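Local coordinates for protein secretory pathway GDP dissociation inhibitor (Saccharomyces cerevisiae, PDB 2BCG) that keeps Rab GTPases such as Sec4 in their GDP-bound form by inhibiting GDP dissociation, and extracts GDP-bound Ypt7 from vacuolar membranes, at residues Glu23-Gly28 with Asp428-Ile433; Ser31-Lys36 with Asp432-Val437; Ile102-Thr107 with Ala249-Ile254; Pro300-Ser305 with Ser407-Tyr412. All coordinates share one frame; numbering follows the deposited sequence. Where two conformers were deposited one is given.

In the fold
Contacts 1 and 2, with centres 8 Å apart, both join helix 21-32 to helix 424-438; contact 3 and then contact 4 follow one another along the chain, both within the span that these two close. Contact 3, its centre about 13 Å from that of contact 1, sets helix 243-254 against the end of helix 96-104; Ser252 probably hydrogen-bonds Ser27 and Ser31. Contact 4, centred about 16 Å from contact 1, lies at strand 411-413, the edge of the five-stranded parallel Rossmann-like sheet, and its Tyr412 packs on helix 424-438. Together the contacts hold helices 21-32, 243-254 and 424-438 around this sheet, and contact 3 alone includes part of the Ypt1-interaction region.

Contact 1: residues Glu23-Gly28 with Asp428-Ile433; sequences ECILSG and DDVKDI
Leu26 and Val430 sit closest in the backbone register, their CA atoms 6.6 Å apart, where helix 21-32 crosses helix 424-438 at -43° with the short axes 9.9 Å apart. The side-chain contacts are all apolar. Leu26 CD1 lies 3.7 Å from Ile433 CG2, the two side chains crossing almost squarely. Val430 answers mainly with CG1, which stands anti to the backbone N (chi1 167°) and is thereby turned into the interface; it reaches Ile25 CG2 at 3.8 Å and Leu26 CD2 at 4.0 Å, while Val430 CG2 lies near Ile25 CB. Phe248 of helix 243-254 also packs on Ile25. Branched aliphatic residues suit such a helix-helix seam, since two methyls on one side chain can serve two neighbours.

One packing contact involves the backbone: the side chains of Leu26 and Val430 slide past each other in opposite directions, and Leu26 CD2 comes to rest 3.7 Å from Val430 O.

Polar groups of the same helices turn to other partners. Glu23 OE1 bonds Ser414 OG and Asp429 OD2 takes the backbone N of Arg415, both tying in the loop after strand 411-413. Helix 21-32 follows the first strand of the Rossmann-like sheet, and here the C-terminal helix covers part of it. With no hydrogen bond or ion pair between the segments, hydrophobic burial and the fit of methyl groups hold this buried seam together.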
loop_
_atom_site.group_PDB
_atom_site.type_symbol
_atom_site.label_atom_id
_atom_site.label_comp_id
_atom_site.label_asym_id
_atom_site.label_seq_id
_atom_site.Cartn_x
_atom_site.Cartn_y
_atom_site.Cartn_z
ATOM N N GLU A 23 8.498 4.634 5.576
ATOM C CA GLU A 23 9.419 3.779 6.349
ATOM C C GLU A 23 9.489 2.381 5.756
ATOM O O GLU A 23 10.557 1.762 5.710
ATOM C CB GLU A 23 8.994 3.664 7.810
ATOM C CG GLU A 23 9.394 4.844 8.668
ATOM C CD GLU A 23 8.635 6.123 8.362
ATOM O OE1 GLU A 23 9.221 7.220 8.566
ATOM O OE2 GLU A 23 7.430 6.048 8.019
ATOM N N CYS A 24 8.331 1.838 5.362
ATOM C CA CYS A 24 8.331 0.493 4.799
ATOM C C CYS A 24 9.118 0.472 3.461
ATOM O O CYS A 24 9.849 -0.472 3.223
ATOM C CB CYS A 24 6.916 -0.044 4.608
ATOM S SG CYS A 24 6.065 -0.333 6.168
ATOM N N ILE A 25 9.019 1.518 2.635
ATOM C CA ILE A 25 9.820 1.531 1.396
ATOM C C ILE A 25 11.299 1.539 1.715
ATOM O O ILE A 25 12.086 0.785 1.118
ATOM C CB ILE A 25 9.460 2.712 0.466
ATOM C CG1 ILE A 25 8.020 2.505 -0.030
ATOM C CG2 ILE A 25 10.406 2.735 -0.766
ATOM C CD1 ILE A 25 7.463 3.692 -0.868
ATOM N N LEU A 26 11.670 2.414 2.649
ATOM C CA LEU A 26 13.090 2.510 3.034
ATOM C C LEU A 26 13.572 1.183 3.606
ATOM O O LEU A 26 14.666 0.716 3.244
ATOM C CB LEU A 26 13.298 3.671 3.992
ATOM C CG LEU A 26 13.152 5.013 3.285
ATOM C CD1 LEU A 26 12.823 6.079 4.309
ATOM C CD2 LEU A 26 14.454 5.290 2.519
ATOM N N SER A 27 12.783 0.577 4.500
ATOM C CA SER A 27 13.151 -0.714 5.090
ATOM C C SER A 27 13.370 -1.752 3.974
ATOM O O SER A 27 14.381 -2.493 3.966
ATOM C CB SER A 27 12.063 -1.155 6.067
ATOM O OG SER A 27 12.355 -2.449 6.590
ATOM N N GLY A 28 12.451 -1.805 3.007
ATOM C CA GLY A 28 12.625 -2.737 1.873
ATOM C C GLY A 28 13.872 -2.472 1.044
ATOM O O GLY A 28 14.621 -3.394 0.746
ATOM N N ASP A 428 9.473 11.490 -3.177
ATOM C CA ASP A 428 10.535 12.508 -3.029
ATOM C C ASP A 428 11.179 12.372 -1.650
ATOM O O ASP A 428 12.415 12.460 -1.523
ATOM C CB ASP A 428 10.015 13.941 -3.233
ATOM C CG ASP A 428 9.667 14.231 -4.675
ATOM O OD1 ASP A 428 9.017 15.282 -4.895
ATOM O OD2 ASP A 428 10.044 13.449 -5.578
ATOM N N ASP A 429 10.341 12.197 -0.611
ATOM C CA ASP A 429 10.831 12.074 0.766
ATOM C C ASP A 429 11.658 10.787 0.909
ATOM O O ASP A 429 12.765 10.807 1.456
ATOM C CB ASP A 429 9.662 12.072 1.756
ATOM C CG ASP A 429 10.090 12.364 3.183
ATOM O OD1 ASP A 429 11.156 13.029 3.378
ATOM O OD2 ASP A 429 9.352 11.959 4.108
ATOM N N VAL A 430 11.153 9.659 0.413
ATOM C CA VAL A 430 11.963 8.427 0.408
ATOM C C VAL A 430 13.354 8.649 -0.219
ATOM O O VAL A 430 14.365 8.268 0.349
ATOM C CB VAL A 430 11.231 7.322 -0.374
ATOM C CG1 VAL A 430 12.156 6.116 -0.704
ATOM C CG2 VAL A 430 9.992 6.867 0.426
ATOM N N LYS A 431 13.388 9.250 -1.407
ATOM C CA LYS A 431 14.668 9.412 -2.134
ATOM C C LYS A 431 15.597 10.322 -1.350
ATOM O O LYS A 431 16.818 10.055 -1.239
ATOM C CB LYS A 431 14.443 10.007 -3.531
ATOM C CG LYS A 431 13.924 8.987 -4.556
ATOM C CD LYS A 431 13.720 9.552 -5.998
ATOM C CE LYS A 431 12.444 10.379 -6.145
ATOM N NZ LYS A 431 12.132 10.807 -7.564
ATOM N N ASP A 432 15.035 11.383 -0.775
ATOM C CA ASP A 432 15.834 12.322 -0.007
ATOM C C ASP A 432 16.406 11.635 1.241
ATOM O O ASP A 432 17.606 11.768 1.536
ATOM C CB ASP A 432 14.983 13.545 0.369
ATOM C CG ASP A 432 15.762 14.562 1.152
ATOM O OD1 ASP A 432 15.276 15.004 2.228
ATOM O OD2 ASP A 432 16.906 14.908 0.711
ATOM N N ILE A 433 15.573 10.867 1.946
ATOM C CA ILE A 433 16.004 10.180 3.182
ATOM C C ILE A 433 17.071 9.144 2.822
ATOM O O ILE A 433 18.073 9.006 3.540
ATOM C CB ILE A 433 14.814 9.483 3.925
ATOM C CG1 ILE A 433 13.815 10.511 4.475
ATOM C CG2 ILE A 433 15.345 8.623 5.118
ATOM C CD1 ILE A 433 12.437 9.887 4.818
#

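Contact 2: residues Ser31-Lys36 with Asp432-Val437; sequences SVDGKK and DIYFRV
Asp33 and Tyr434 have the nearest CA atoms of the two segments, yet these stand 11.4 Å apart, so the backbones stay well separated and the long tyrosine side chain spans most of the distance to the short aspartate. Asp33 lies just before Gly34, the first residue to leave helical phi/psi, in a Schellman motif; the positive phi of Gly34 would press a side chain against the preceding carbonyl, which explains glycine there.

Tyr434 comes from helix 424-438 with its ring carried away from the backbone N (chi1 -176°), and its phenol donates to Asp33 OD1 over a short 2.5 Å. The carboxylate oxygen lies at the ring's edge, near the ring plane, and is met on its syn side, 16° out of the carboxylate plane. The two flat groups are nevertheless turned 62° apart. Asp33 OD2, 3.4 Å from Tyr434 OH, has too poor an angle to share the bond. Leu26 and Leu30 of helix 21-32 pack on Tyr434, so the aromatic body suits an apolar seam while its hydroxyl finds a partner in Asp33.

On the same helix Arg436 NH1 reaches one turn back to Asp432 OD1 at 2.9 Å, a salt bridge, while its NE and NH2 bond the backbone oxygens of Asp405 and Leu413. Near the C-terminal end of a helix a carboxylate is probably disfavoured by the helix dipole, and the phenol hydrogen bond may help to offset this while tethering the C-terminal helix to helix 21-32.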
loop_
_atom_site.group_PDB
_atom_site.type_symbol
_atom_site.label_atom_id
_atom_site.label_comp_id
_atom_site.label_asym_id
_atom_site.label_seq_id
_atom_site.Cartn_x
_atom_site.Cartn_y
_atom_site.Cartn_z
ATOM N N SER A 31 17.041 -3.411 3.068
ATOM C CA SER A 31 17.167 -4.854 3.143
ATOM C C SER A 31 17.681 -5.385 1.793
ATOM O O SER A 31 18.606 -6.232 1.755
ATOM C CB SER A 31 15.843 -5.511 3.548
ATOM O OG SER A 31 15.592 -5.282 4.930
ATOM N N VAL A 32 17.103 -4.884 0.700
ATOM C CA VAL A 32 17.578 -5.276 -0.647
ATOM C C VAL A 32 19.068 -4.945 -0.847
ATOM O O VAL A 32 19.788 -5.733 -1.489
ATOM C CB VAL A 32 16.706 -4.643 -1.765
ATOM C CG1 VAL A 32 17.370 -4.822 -3.151
ATOM C CG2 VAL A 32 15.345 -5.298 -1.766
ATOM N N ASP A 33 19.503 -3.808 -0.324
ATOM C CA ASP A 33 20.925 -3.398 -0.398
ATOM C C ASP A 33 21.833 -4.356 0.414
ATOM O O ASP A 33 23.063 -4.275 0.307
ATOM C CB ASP A 33 21.123 -2.004 0.211
ATOM C CG ASP A 33 20.717 -0.852 -0.713
ATOM O OD1 ASP A 33 20.544 0.263 -0.164
ATOM O OD2 ASP A 33 20.588 -1.034 -1.948
ATOM N N GLY A 34 21.251 -5.258 1.211
ATOM C CA GLY A 34 22.044 -6.162 2.060
ATOM C C GLY A 34 22.176 -5.742 3.516
ATOM O O GLY A 34 22.913 -6.392 4.268
ATOM N N LYS A 35 21.466 -4.682 3.934
ATOM C CA LYS A 35 21.528 -4.203 5.303
ATOM C C LYS A 35 20.643 -5.088 6.195
ATOM O O LYS A 35 19.637 -5.641 5.730
ATOM C CB LYS A 35 21.097 -2.737 5.396
ATOM C CG LYS A 35 21.936 -1.738 4.580
ATOM C CD LYS A 35 23.372 -1.739 5.091
ATOM C CE LYS A 35 24.305 -0.881 4.238
ATOM N NZ LYS A 35 25.740 -1.319 4.423
ATOM N N LYS A 36 21.043 -5.233 7.463
ATOM C CA LYS A 36 20.300 -6.012 8.478
ATOM C C LYS A 36 19.375 -5.049 9.222
ATOM O O LYS A 36 19.839 -4.188 9.970
ATOM C CB LYS A 36 21.316 -6.636 9.462
ATOM C CG LYS A 36 20.723 -7.517 10.558
ATOM C CD LYS A 36 21.832 -7.979 11.488
ATOM C CE LYS A 36 21.299 -8.947 12.525
ATOM N NZ LYS A 36 22.328 -9.240 13.566
ATOM N N ASP A 432 15.035 11.383 -0.775
ATOM C CA ASP A 432 15.834 12.322 -0.007
ATOM C C ASP A 432 16.406 11.635 1.241
ATOM O O ASP A 432 17.606 11.768 1.536
ATOM C CB ASP A 432 14.983 13.545 0.369
ATOM C CG ASP A 432 15.762 14.562 1.152
ATOM O OD1 ASP A 432 15.276 15.004 2.228
ATOM O OD2 ASP A 432 16.906 14.908 0.711
ATOM N N ILE A 433 15.573 10.867 1.946
ATOM C CA ILE A 433 16.004 10.180 3.182
ATOM C C ILE A 433 17.071 9.144 2.822
ATOM O O ILE A 433 18.073 9.006 3.540
ATOM C CB ILE A 433 14.814 9.483 3.925
ATOM C CG1 ILE A 433 13.815 10.511 4.475
ATOM C CG2 ILE A 433 15.345 8.623 5.118
ATOM C CD1 ILE A 433 12.437 9.887 4.818
ATOM N N TYR A 434 16.895 8.452 1.698
ATOM C CA TYR A 434 17.840 7.424 1.302
ATOM C C TYR A 434 19.213 8.054 1.024
ATOM O O TYR A 434 20.240 7.517 1.472
ATOM C CB TYR A 434 17.347 6.695 0.071
ATOM C CG TYR A 434 18.220 5.552 -0.358
ATOM C CD1 TYR A 434 19.337 5.767 -1.164
ATOM C CD2 TYR A 434 17.941 4.250 0.058
ATOM C CE1 TYR A 434 20.131 4.722 -1.575
ATOM C CE2 TYR A 434 18.733 3.188 -0.342
ATOM C CZ TYR A 434 19.831 3.431 -1.154
ATOM O OH TYR A 434 20.607 2.369 -1.529
ATOM N N PHE A 435 19.219 9.169 0.284
ATOM C CA PHE A 435 20.458 9.941 0.013
ATOM C C PHE A 435 21.110 10.398 1.323
ATOM O O PHE A 435 22.339 10.267 1.503
ATOM C CB PHE A 435 20.147 11.134 -0.907
ATOM C CG PHE A 435 21.344 11.993 -1.211
ATOM C CD1 PHE A 435 21.436 13.280 -0.692
ATOM C CD2 PHE A 435 22.383 11.506 -1.992
ATOM C CE1 PHE A 435 22.576 14.090 -0.973
ATOM C CE2 PHE A 435 23.517 12.293 -2.278
ATOM C CZ PHE A 435 23.611 13.576 -1.758
ATOM N N ARG A 436 20.307 10.918 2.248
ATOM C CA ARG A 436 20.788 11.313 3.585
ATOM C C ARG A 436 21.415 10.140 4.351
ATOM O O ARG A 436 22.501 10.272 4.969
ATOM C CB ARG A 436 19.670 11.962 4.417
ATOM C CG ARG A 436 19.315 13.382 3.964
ATOM C CD ARG A 436 17.838 13.733 4.169
ATOM N NE ARG A 436 17.347 13.518 5.520
ATOM C CZ ARG A 436 16.037 13.492 5.806
ATOM N NH1 ARG A 436 15.154 13.668 4.818
ATOM N NH2 ARG A 436 15.608 13.283 7.054
ATOM N N VAL A 437 20.760 8.984 4.288
ATOM C CA VAL A 437 21.239 7.788 5.003
ATOM C C VAL A 437 22.505 7.191 4.358
ATOM O O VAL A 437 23.470 6.843 5.069
ATOM C CB VAL A 437 20.095 6.741 5.113
ATOM C CG1 VAL A 437 20.625 5.377 5.602
ATOM C CG2 VAL A 437 19.022 7.235 6.039
#

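Contact 3: residues Ile102-Thr107 with Ala249-Ile254; sequences IHTDVT and ARLSAI
Val106 and Leu251 bring their CA atoms to 6.9 Å where the end of helix 96-104 and the 3-10 turn that follows lie against helix 243-254. The first helix closes in a Schellman motif, with Asp105 at a positive phi of 61° redirecting the chain so that Thr104 is directed toward the second helix and a methyl of Val106 also reaches it. That helix leads to strand 258-260 at the edge of the Rossmann-like parallel sheet.

Leu251 carries the contact. Its CG is anti to the backbone N (chi1 177°), which extends the side chain out to its two partners. CD2 meets Thr104 CB at 3.8 Å and its CG2 equally closely, the side chains crossing at about a right angle, and CD1 lies 3.6 Å from the carbonyl Thr104 O, an oxygen that Arg447 also hydrogen-bonds. Lower on the leucine, CB touches Val106 CG2 at 3.9 Å. Leucine suits this place because its two terminal methyls and CB can touch Thr104 and Val106 at once; Phe248, one turn earlier, packs on the same pair.

Segment 249-254 belongs to the region known from experiment to interact with Ypt1; Arg250 turns to a different protein chain, pairing with one of its acidic side chains. Thr104 suits the helix end because its hydroxyl bonds back to Ile100 O while its methyl stays in the apolar contact. The same Thr104 OG1 also accepts a weak bond from Val106 N, 3.3 Å away at 149°.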
loop_
_atom_site.group_PDB
_atom_site.type_symbol
_atom_site.label_atom_id
_atom_site.label_comp_id
_atom_site.label_asym_id
_atom_site.label_seq_id
_atom_site.Cartn_x
_atom_site.Cartn_y
_atom_site.Cartn_z
ATOM N N ILE A 102 7.773 -1.568 -9.632
ATOM C CA ILE A 102 8.196 -2.483 -10.699
ATOM C C ILE A 102 9.588 -3.039 -10.476
ATOM O O ILE A 102 9.779 -4.235 -10.629
ATOM C CB ILE A 102 8.212 -1.698 -12.024
ATOM C CG1 ILE A 102 6.795 -1.316 -12.412
ATOM C CG2 ILE A 102 8.882 -2.497 -13.111
ATOM C CD1 ILE A 102 6.725 -0.230 -13.454
ATOM N N HIS A 103 10.527 -2.201 -10.049
ATOM C CA HIS A 103 11.914 -2.657 -9.849
ATOM C C HIS A 103 12.026 -3.667 -8.706
ATOM O O HIS A 103 12.842 -4.579 -8.758
ATOM C CB HIS A 103 12.859 -1.475 -9.616
ATOM C CG HIS A 103 13.293 -0.802 -10.886
ATOM N ND1 HIS A 103 12.530 0.156 -11.519
ATOM C CD2 HIS A 103 14.400 -0.978 -11.656
ATOM C CE1 HIS A 103 13.145 0.534 -12.634
ATOM N NE2 HIS A 103 14.283 -0.133 -12.735
ATOM N N THR A 104 11.187 -3.513 -7.669
ATOM C CA THR A 104 11.244 -4.376 -6.473
ATOM C C THR A 104 10.304 -5.549 -6.535
ATOM O O THR A 104 10.306 -6.405 -5.630
ATOM C CB THR A 104 10.870 -3.594 -5.199
ATOM O OG1 THR A 104 9.516 -3.085 -5.308
ATOM C CG2 THR A 104 11.886 -2.462 -4.881
ATOM N N ASP A 105 9.457 -5.587 -7.562
ATOM C CA ASP A 105 8.433 -6.628 -7.695
ATOM C C ASP A 105 7.418 -6.635 -6.530
ATOM O O ASP A 105 6.759 -7.642 -6.253
ATOM C CB ASP A 105 9.040 -8.028 -7.871
ATOM C CG ASP A 105 9.740 -8.220 -9.230
ATOM O OD1 ASP A 105 9.588 -7.410 -10.177
ATOM O OD2 ASP A 105 10.481 -9.209 -9.318
ATOM N N VAL A 106 7.260 -5.485 -5.890
ATOM C CA VAL A 106 6.183 -5.352 -4.867
ATOM C C VAL A 106 4.805 -5.388 -5.538
ATOM O O VAL A 106 3.784 -5.649 -4.904
ATOM C CB VAL A 106 6.449 -4.166 -3.931
ATOM C CG1 VAL A 106 5.235 -3.862 -3.058
ATOM C CG2 VAL A 106 7.655 -4.500 -3.077
ATOM N N THR A 107 4.806 -5.233 -6.873
ATOM C CA THR A 107 3.655 -5.589 -7.670
ATOM C C THR A 107 3.148 -7.013 -7.426
ATOM O O THR A 107 1.972 -7.306 -7.714
ATOM C CB THR A 107 3.976 -5.450 -9.193
ATOM O OG1 THR A 107 5.208 -6.131 -9.508
ATOM C CG2 THR A 107 4.112 -3.975 -9.577
ATOM N N ALA A 249 6.919 -4.025 3.495
ATOM C CA ALA A 249 7.357 -4.769 4.706
ATOM C C ALA A 249 7.663 -6.225 4.338
ATOM O O ALA A 249 8.651 -6.801 4.815
ATOM C CB ALA A 249 6.285 -4.714 5.796
ATOM N N ARG A 250 6.815 -6.817 3.494
ATOM C CA ARG A 250 7.100 -8.180 3.031
ATOM C C ARG A 250 8.452 -8.215 2.246
ATOM O O ARG A 250 9.290 -9.111 2.483
ATOM C CB ARG A 250 5.953 -8.727 2.202
ATOM C CG ARG A 250 6.273 -10.128 1.709
ATOM C CD ARG A 250 5.116 -10.719 0.972
ATOM N NE ARG A 250 5.514 -12.031 0.470
ATOM C CZ ARG A 250 5.468 -13.154 1.204
ATOM N NH1 ARG A 250 4.985 -13.153 2.470
ATOM N NH2 ARG A 250 5.907 -14.284 0.657
ATOM N N LEU A 251 8.677 -7.220 1.356
ATOM C CA LEU A 251 9.970 -7.142 0.612
ATOM C C LEU A 251 11.141 -7.106 1.607
ATOM O O LEU A 251 12.129 -7.856 1.482
ATOM C CB LEU A 251 9.995 -5.889 -0.267
ATOM C CG LEU A 251 11.306 -5.668 -1.024
ATOM C CD1 LEU A 251 11.485 -6.649 -2.189
ATOM C CD2 LEU A 251 11.339 -4.218 -1.506
ATOM N N SER A 252 11.026 -6.253 2.619
ATOM C CA SER A 252 12.077 -6.182 3.626
ATOM C C SER A 252 12.268 -7.546 4.322
ATOM O O SER A 252 13.406 -8.005 4.477
ATOM C CB SER A 252 11.740 -5.129 4.682
ATOM O OG SER A 252 12.822 -5.008 5.576
ATOM N N ALA A 253 11.170 -8.172 4.730
ATOM C CA ALA A 253 11.261 -9.482 5.444
ATOM C C ALA A 253 11.939 -10.535 4.566
ATOM O O ALA A 253 12.770 -11.314 5.029
ATOM C CB ALA A 253 9.863 -9.936 5.857
ATOM N N ILE A 254 11.610 -10.538 3.279
ATOM C CA ILE A 254 12.220 -11.504 2.366
ATOM C C ILE A 254 13.732 -11.333 2.350
ATOM O O ILE A 254 14.490 -12.314 2.299
ATOM C CB ILE A 254 11.630 -11.341 0.936
ATOM C CG1 ILE A 254 10.205 -11.889 0.911
ATOM C CG2 ILE A 254 12.494 -12.045 -0.107
ATOM C CD1 ILE A 254 9.396 -11.437 -0.246
#

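Contact 4: residues Pro300-Ser305 with Ser407-Tyr412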
loop_
_atom_site.group_PDB
_atom_site.type_symbol
_atom_site.label_atom_id
_atom_site.label_comp_id
_atom_site.label_asym_id
_atom_site.label_seq_id
_atom_site.Cartn_x
_atom_site.Cartn_y
_atom_site.Cartn_z
ATOM N N PRO A 300 8.873 13.414 18.535
ATOM C CA PRO A 300 8.160 14.683 18.348
ATOM C C PRO A 300 9.041 15.900 18.631
ATOM O O PRO A 300 8.908 16.933 17.949
ATOM C CB PRO A 300 6.971 14.592 19.325
ATOM C CG PRO A 300 7.366 13.564 20.345
ATOM C CD PRO A 300 8.242 12.568 19.578
ATOM N N GLU A 301 9.968 15.750 19.582
ATOM C CA GLU A 301 10.906 16.840 19.903
ATOM C C GLU A 301 11.859 17.212 18.761
ATOM O O GLU A 301 12.357 18.341 18.726
ATOM C CB GLU A 301 11.684 16.606 21.214
ATOM C CG GLU A 301 11.683 15.207 21.807
ATOM C CD GLU A 301 12.570 14.212 21.063
ATOM O OE1 GLU A 301 13.820 14.383 21.021
ATOM O OE2 GLU A 301 12.009 13.222 20.566
ATOM N N LYS A 302 12.077 16.285 17.818
ATOM C CA LYS A 302 12.997 16.481 16.708
ATOM C C LYS A 302 12.276 16.951 15.449
ATOM O O LYS A 302 12.902 17.041 14.372
ATOM C CB LYS A 302 13.712 15.165 16.372
ATOM C CG LYS A 302 14.591 14.603 17.468
ATOM C CD LYS A 302 15.994 15.198 17.421
ATOM C CE LYS A 302 16.791 14.819 18.659
ATOM N NZ LYS A 302 18.223 15.190 18.514
ATOM N N CYS A 303 10.975 17.258 15.585
ATOM C CA CYS A 303 10.173 17.703 14.442
ATOM C C CYS A 303 9.514 19.030 14.730
ATOM O O CYS A 303 9.405 19.433 15.897
ATOM C CB CYS A 303 9.079 16.692 14.092
ATOM S SG CYS A 303 9.747 15.110 13.621
ATOM N N LYS A 304 9.102 19.707 13.672
ATOM C CA LYS A 304 8.428 20.992 13.772
ATOM C C LYS A 304 7.185 20.996 12.886
ATOM O O LYS A 304 7.138 20.315 11.854
ATOM C CB LYS A 304 9.373 22.135 13.358
ATOM C CG LYS A 304 9.924 22.040 11.919
ATOM C CD LYS A 304 10.994 23.117 11.602
ATOM C CE LYS A 304 11.398 23.084 10.132
ATOM N NZ LYS A 304 12.463 24.080 9.737
ATOM N N SER A 305 6.184 21.758 13.301
ATOM C CA SER A 305 5.014 21.942 12.468
ATOM C C SER A 305 5.401 22.683 11.187
ATOM O O SER A 305 6.246 23.586 11.212
ATOM C CB SER A 305 3.956 22.730 13.222
ATOM O OG SER A 305 2.919 23.070 12.331
ATOM N N SER A 407 21.870 13.992 9.762
ATOM C CA SER A 407 23.306 13.712 9.661
ATOM C C SER A 407 23.989 13.861 11.008
ATOM O O SER A 407 24.948 13.131 11.300
ATOM C CB SER A 407 23.971 14.622 8.624
ATOM O OG SER A 407 23.714 15.989 8.895
ATOM N N LYS A 408 23.524 14.821 11.812
ATOM C CA LYS A 408 24.170 15.103 13.093
ATOM C C LYS A 408 23.963 14.039 14.168
ATOM O O LYS A 408 24.841 13.821 15.005
ATOM C CB LYS A 408 23.730 16.446 13.654
ATOM C CG LYS A 408 24.230 17.645 12.896
ATOM C CD LYS A 408 23.848 18.890 13.701
ATOM C CE LYS A 408 24.081 20.160 12.917
ATOM N NZ LYS A 408 23.343 21.278 13.561
ATOM N N ASP A 409 22.797 13.370 14.150
ATOM C CA ASP A 409 22.363 12.504 15.274
ATOM C C ASP A 409 22.037 11.057 14.766
ATOM O O ASP A 409 21.745 10.190 15.584
ATOM C CB ASP A 409 21.168 13.148 16.060
ATOM C CG ASP A 409 19.994 13.506 15.168
ATOM O OD1 ASP A 409 19.014 14.181 15.638
ATOM O OD2 ASP A 409 20.065 13.125 13.990
ATOM N N ASN A 410 22.159 10.797 13.451
ATOM C CA ASN A 410 21.729 9.531 12.798
ATOM C C ASN A 410 20.265 9.201 13.085
ATOM O O ASN A 410 19.914 8.031 13.205
ATOM C CB ASN A 410 22.673 8.356 13.110
ATOM C CG ASN A 410 24.056 8.513 12.454
ATOM O OD1 ASN A 410 24.201 9.043 11.336
ATOM N ND2 ASN A 410 25.089 8.025 13.156
ATOM N N ILE A 411 19.442 10.241 13.199
ATOM C CA ILE A 411 17.994 10.096 13.377
ATOM C C ILE A 411 17.320 10.724 12.166
ATOM O O ILE A 411 17.153 11.972 12.062
ATOM C CB ILE A 411 17.518 10.713 14.692
ATOM C CG1 ILE A 411 18.197 10.000 15.877
ATOM C CG2 ILE A 411 16.002 10.636 14.816
ATOM C CD1 ILE A 411 18.013 10.697 17.208
ATOM N N TYR A 412 16.948 9.828 11.251
ATOM C CA TYR A 412 16.497 10.206 9.918
ATOM C C TYR A 412 14.967 10.109 9.916
ATOM O O TYR A 412 14.397 9.026 10.006
ATOM C CB TYR A 412 17.104 9.279 8.867
ATOM C CG TYR A 412 18.620 9.415 8.799
ATOM C CD1 TYR A 412 19.468 8.523 9.513
ATOM C CD2 TYR A 412 19.196 10.461 8.113
ATOM C CE1 TYR A 412 20.885 8.675 9.478
ATOM C CE2 TYR A 412 20.616 10.623 8.067
ATOM C CZ TYR A 412 21.436 9.732 8.746
ATOM O OH TYR A 412 22.806 9.869 8.692
#
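Lys302 NZ, in the conformer described, donates to Asp409 OD1 at 3.1 Å, a surface salt bridge that joins two sheets of the fold: Lys302 precedes strand 303-317 of the mixed sheet, and Asp409 stands in the turn before strand 411-413, the edge of the Rossmann-like parallel sheet. Because the lysine was modelled in two conformers, the bond may be partial. Its chain bends at chi2 (-86°) and then runs extended, so its charged end travels across to meet the carboxylate coming from the opposite direction. The oxygen uses its anti lone pair, on the side away from OD2, and the aliphatic CD of Lys302 also lies 3.7 Å from Asp409 OD1. Lys302 also touches Leu413; a long lysine can place its aliphatic carbons there and still bring its ammonium to an anion.

Backbone bonds anchor both sides, Lys302 to Arg403, Asp409 to Phe277, and Asn410 and Tyr412 to Val292 of the neighbouring parallel strand. Asp409 has two jobs, for each oxygen serves a different partner. Its CG is held between the backbone N and the carbonyl carbon (chi1 54°), which lets the carboxylate fold over the turn. There it makes an Asx turn: Ile411 N donates to Asp409 OD2 at 3.1 Å, approaching from 56° above the carboxylate plane.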